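Local coordinates for pyruvate carboxylase n-terminal domain (Aquifex aeolicus, PDB 1ULZ), which forms the biotin carboxylase subunit of pyruvate carboxylase, a two-chain assembly whose subunits each contain an ATP-grasp domain, at residues I354-V359 against E410-K415. The protein carries 1 engineered substitution. Residues are numbered along the deposited sequence; the frame is centred on the assembly and turned at random.
Sequences IERYYV and EITGVK
A short two-stranded antiparallel sheet in the biotin carboxylase C-terminal region joins Y357 and Y358 to E410 and I411, the latter pair just beyond helix 395-407. Y357 and I411 form the non-hydrogen-bonded pair, flanked by the bonds from Y358 N to E410 O (2.9 Å) and from T412 N to R356 O (3.0 Å); the return bond from E410 N to Y358 O is weak. On their shared face the two side chains run side by side, and I411 CG1 lies 3.7 Å from Y357 CD2. I354 extends this apolar patch, its CD1 meeting I411 CG2 and its CG1 meeting V414 CG2; strand 384-392 packs against I354 and Y357, and Y357 OH bonds H369 and Y409. Beyond the paired strands T412 accepts two N-H groups: its backbone O takes E355 N at 2.7 Å, the donor standing 36° out of the carbonyl plane, and its hydroxyl, set by chi1 63° between its own backbone N and carbonyl carbon, takes R356 N at 2.8 Å from OG1. G413 follows with positive phi and no side chain, and E355 CG packs 3.7 Å from its CA. On the face of E410 and Y358, E410 reaches R356 in a salt bridge, NE to OE1 at 2.7 Å. OE1 lies over one face of the guanidinium, whose plane is turned 47° from the carboxylate, while a water at the guanidinium edge links NH2 to the same OE1. E410 OE2 makes a salt bridge to R40 of the second subunit, and the Y358 ring stacks on H369 of that subunit, whose backbone O bonds Y358 OH.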
loop_
_atom_site.group_PDB
_atom_site.type_symbol
_atom_site.label_atom_id
_atom_site.label_comp_id
_atom_site.label_asym_id
_atom_site.label_seq_id
_atom_site.Cartn_x
_atom_site.Cartn_y
_atom_site.Cartn_z
ATOM N N ILE A 354 10.072 -22.411 1.807
ATOM C CA ILE A 354 10.543 -21.158 2.385
ATOM C C ILE A 354 10.692 -21.275 3.900
ATOM O O ILE A 354 9.793 -21.757 4.587
ATOM C CB ILE A 354 9.571 -19.993 2.050
ATOM C CG1 ILE A 354 9.679 -19.651 0.563
ATOM C CG2 ILE A 354 9.881 -18.768 2.901
ATOM C CD1 ILE A 354 8.840 -18.466 0.152
ATOM N N GLU A 355 11.846 -20.848 4.410
ATOM C CA GLU A 355 12.120 -20.885 5.841
ATOM C C GLU A 355 11.899 -19.483 6.413
ATOM O O GLU A 355 10.821 -19.192 6.928
ATOM C CB GLU A 355 13.553 -21.367 6.085
ATOM C CG GLU A 355 13.848 -22.663 5.341
ATOM C CD GLU A 355 15.238 -23.209 5.603
ATOM O OE1 GLU A 355 16.113 -22.445 6.075
ATOM O OE2 GLU A 355 15.459 -24.412 5.316
ATOM N N ARG A 356 12.889 -18.602 6.324
ATOM C CA ARG A 356 12.678 -17.253 6.843
ATOM C C ARG A 356 11.897 -16.474 5.789
ATOM O O ARG A 356 12.080 -16.675 4.588
ATOM C CB ARG A 356 14.015 -16.582 7.179
ATOM C CG ARG A 356 14.849 -17.437 8.133
ATOM C CD ARG A 356 15.805 -16.649 9.023
ATOM N NE ARG A 356 16.899 -16.025 8.290
ATOM C CZ ARG A 356 18.080 -15.716 8.827
ATOM N NH1 ARG A 356 18.327 -15.980 10.108
ATOM N NH2 ARG A 356 19.021 -15.137 8.085
ATOM N N TYR A 357 10.994 -15.613 6.238
ATOM C CA TYR A 357 10.169 -14.846 5.316
ATOM C C TYR A 357 9.673 -13.564 5.969
ATOM O O TYR A 357 8.852 -13.605 6.885
ATOM C CB TYR A 357 8.973 -15.704 4.861
ATOM C CG TYR A 357 8.143 -15.100 3.737
ATOM C CD1 TYR A 357 6.847 -14.647 3.966
ATOM C CD2 TYR A 357 8.665 -14.967 2.458
ATOM C CE1 TYR A 357 6.104 -14.080 2.957
ATOM C CE2 TYR A 357 7.926 -14.397 1.437
ATOM C CZ TYR A 357 6.649 -13.953 1.691
ATOM O OH TYR A 357 5.924 -13.355 0.681
ATOM N N TYR A 358 10.199 -12.427 5.513
ATOM C CA TYR A 358 9.779 -11.131 6.033
ATOM C C TYR A 358 9.327 -10.252 4.876
ATOM O O TYR A 358 10.072 -10.007 3.927
ATOM C CB TYR A 358 10.907 -10.442 6.814
ATOM C CG TYR A 358 10.555 -9.026 7.215
ATOM C CD1 TYR A 358 10.997 -7.940 6.465
ATOM C CD2 TYR A 358 9.726 -8.777 8.307
ATOM C CE1 TYR A 358 10.625 -6.646 6.785
ATOM C CE2 TYR A 358 9.344 -7.487 8.635
ATOM C CZ TYR A 358 9.795 -6.423 7.867
ATOM O OH TYR A 358 9.390 -5.142 8.162
ATOM N N VAL A 359 8.091 -9.780 4.971
ATOM C CA VAL A 359 7.487 -8.951 3.939
ATOM C C VAL A 359 7.654 -7.468 4.238
ATOM O O VAL A 359 7.277 -6.993 5.306
ATOM C CB VAL A 359 5.973 -9.257 3.817
ATOM C CG1 VAL A 359 5.372 -8.471 2.665
ATOM C CG2 VAL A 359 5.758 -10.747 3.617
ATOM N N GLU A 410 13.325 -10.427 3.213
ATOM C CA GLU A 410 14.058 -11.641 3.560
ATOM C C GLU A 410 13.308 -12.911 3.160
ATOM O O GLU A 410 12.128 -13.070 3.457
ATOM C CB GLU A 410 14.358 -11.706 5.061
ATOM C CG GLU A 410 15.318 -12.850 5.400
ATOM C CD GLU A 410 15.615 -13.000 6.886
ATOM O OE1 GLU A 410 16.706 -13.507 7.217
ATOM O OE2 GLU A 410 14.769 -12.636 7.723
ATOM N N ILE A 411 14.009 -13.804 2.475
ATOM C CA ILE A 411 13.451 -15.082 2.047
ATOM C C ILE A 411 14.586 -16.107 2.009
ATOM O O ILE A 411 15.568 -15.914 1.291
ATOM C CB ILE A 411 12.847 -15.010 0.620
ATOM C CG1 ILE A 411 11.704 -13.999 0.568
ATOM C CG2 ILE A 411 12.353 -16.384 0.202
ATOM C CD1 ILE A 411 10.996 -13.953 -0.773
ATOM N N THR A 412 14.469 -17.177 2.792
ATOM C CA THR A 412 15.488 -18.227 2.784
ATOM C C THR A 412 14.830 -19.585 2.566
ATOM O O THR A 412 13.619 -19.734 2.735
ATOM C CB THR A 412 16.306 -18.280 4.103
ATOM O OG1 THR A 412 15.443 -18.609 5.200
ATOM C CG2 THR A 412 16.983 -16.944 4.362
ATOM N N GLY A 413 15.637 -20.570 2.193
ATOM C CA GLY A 413 15.125 -21.907 1.947
ATOM C C GLY A 413 15.077 -22.176 0.456
ATOM O O GLY A 413 15.034 -23.326 0.019
ATOM N N VAL A 414 15.097 -21.100 -0.325
ATOM C CA VAL A 414 15.043 -21.186 -1.778
ATOM C C VAL A 414 15.766 -19.997 -2.393
ATOM O O VAL A 414 15.905 -18.946 -1.758
ATOM C CB VAL A 414 13.582 -21.147 -2.296
ATOM C CG1 VAL A 414 12.803 -22.338 -1.772
ATOM C CG2 VAL A 414 12.907 -19.848 -1.851
ATOM N N LYS A 415 16.235 -20.168 -3.625
ATOM C CA LYS A 415 16.901 -19.085 -4.330
ATOM C C LYS A 415 15.772 -18.274 -4.948
ATOM O O LYS A 415 14.732 -18.828 -5.298
ATOM C CB LYS A 415 17.809 -19.632 -5.435
ATOM C CG LYS A 415 18.952 -20.510 -4.928
ATOM C CD LYS A 415 19.986 -20.767 -6.021
ATOM C CE LYS A 415 21.131 -21.617 -5.497
ATOM N NZ LYS A 415 21.808 -20.983 -4.324
HETATM O O HOH W 1 18.729 -13.965 5.893
#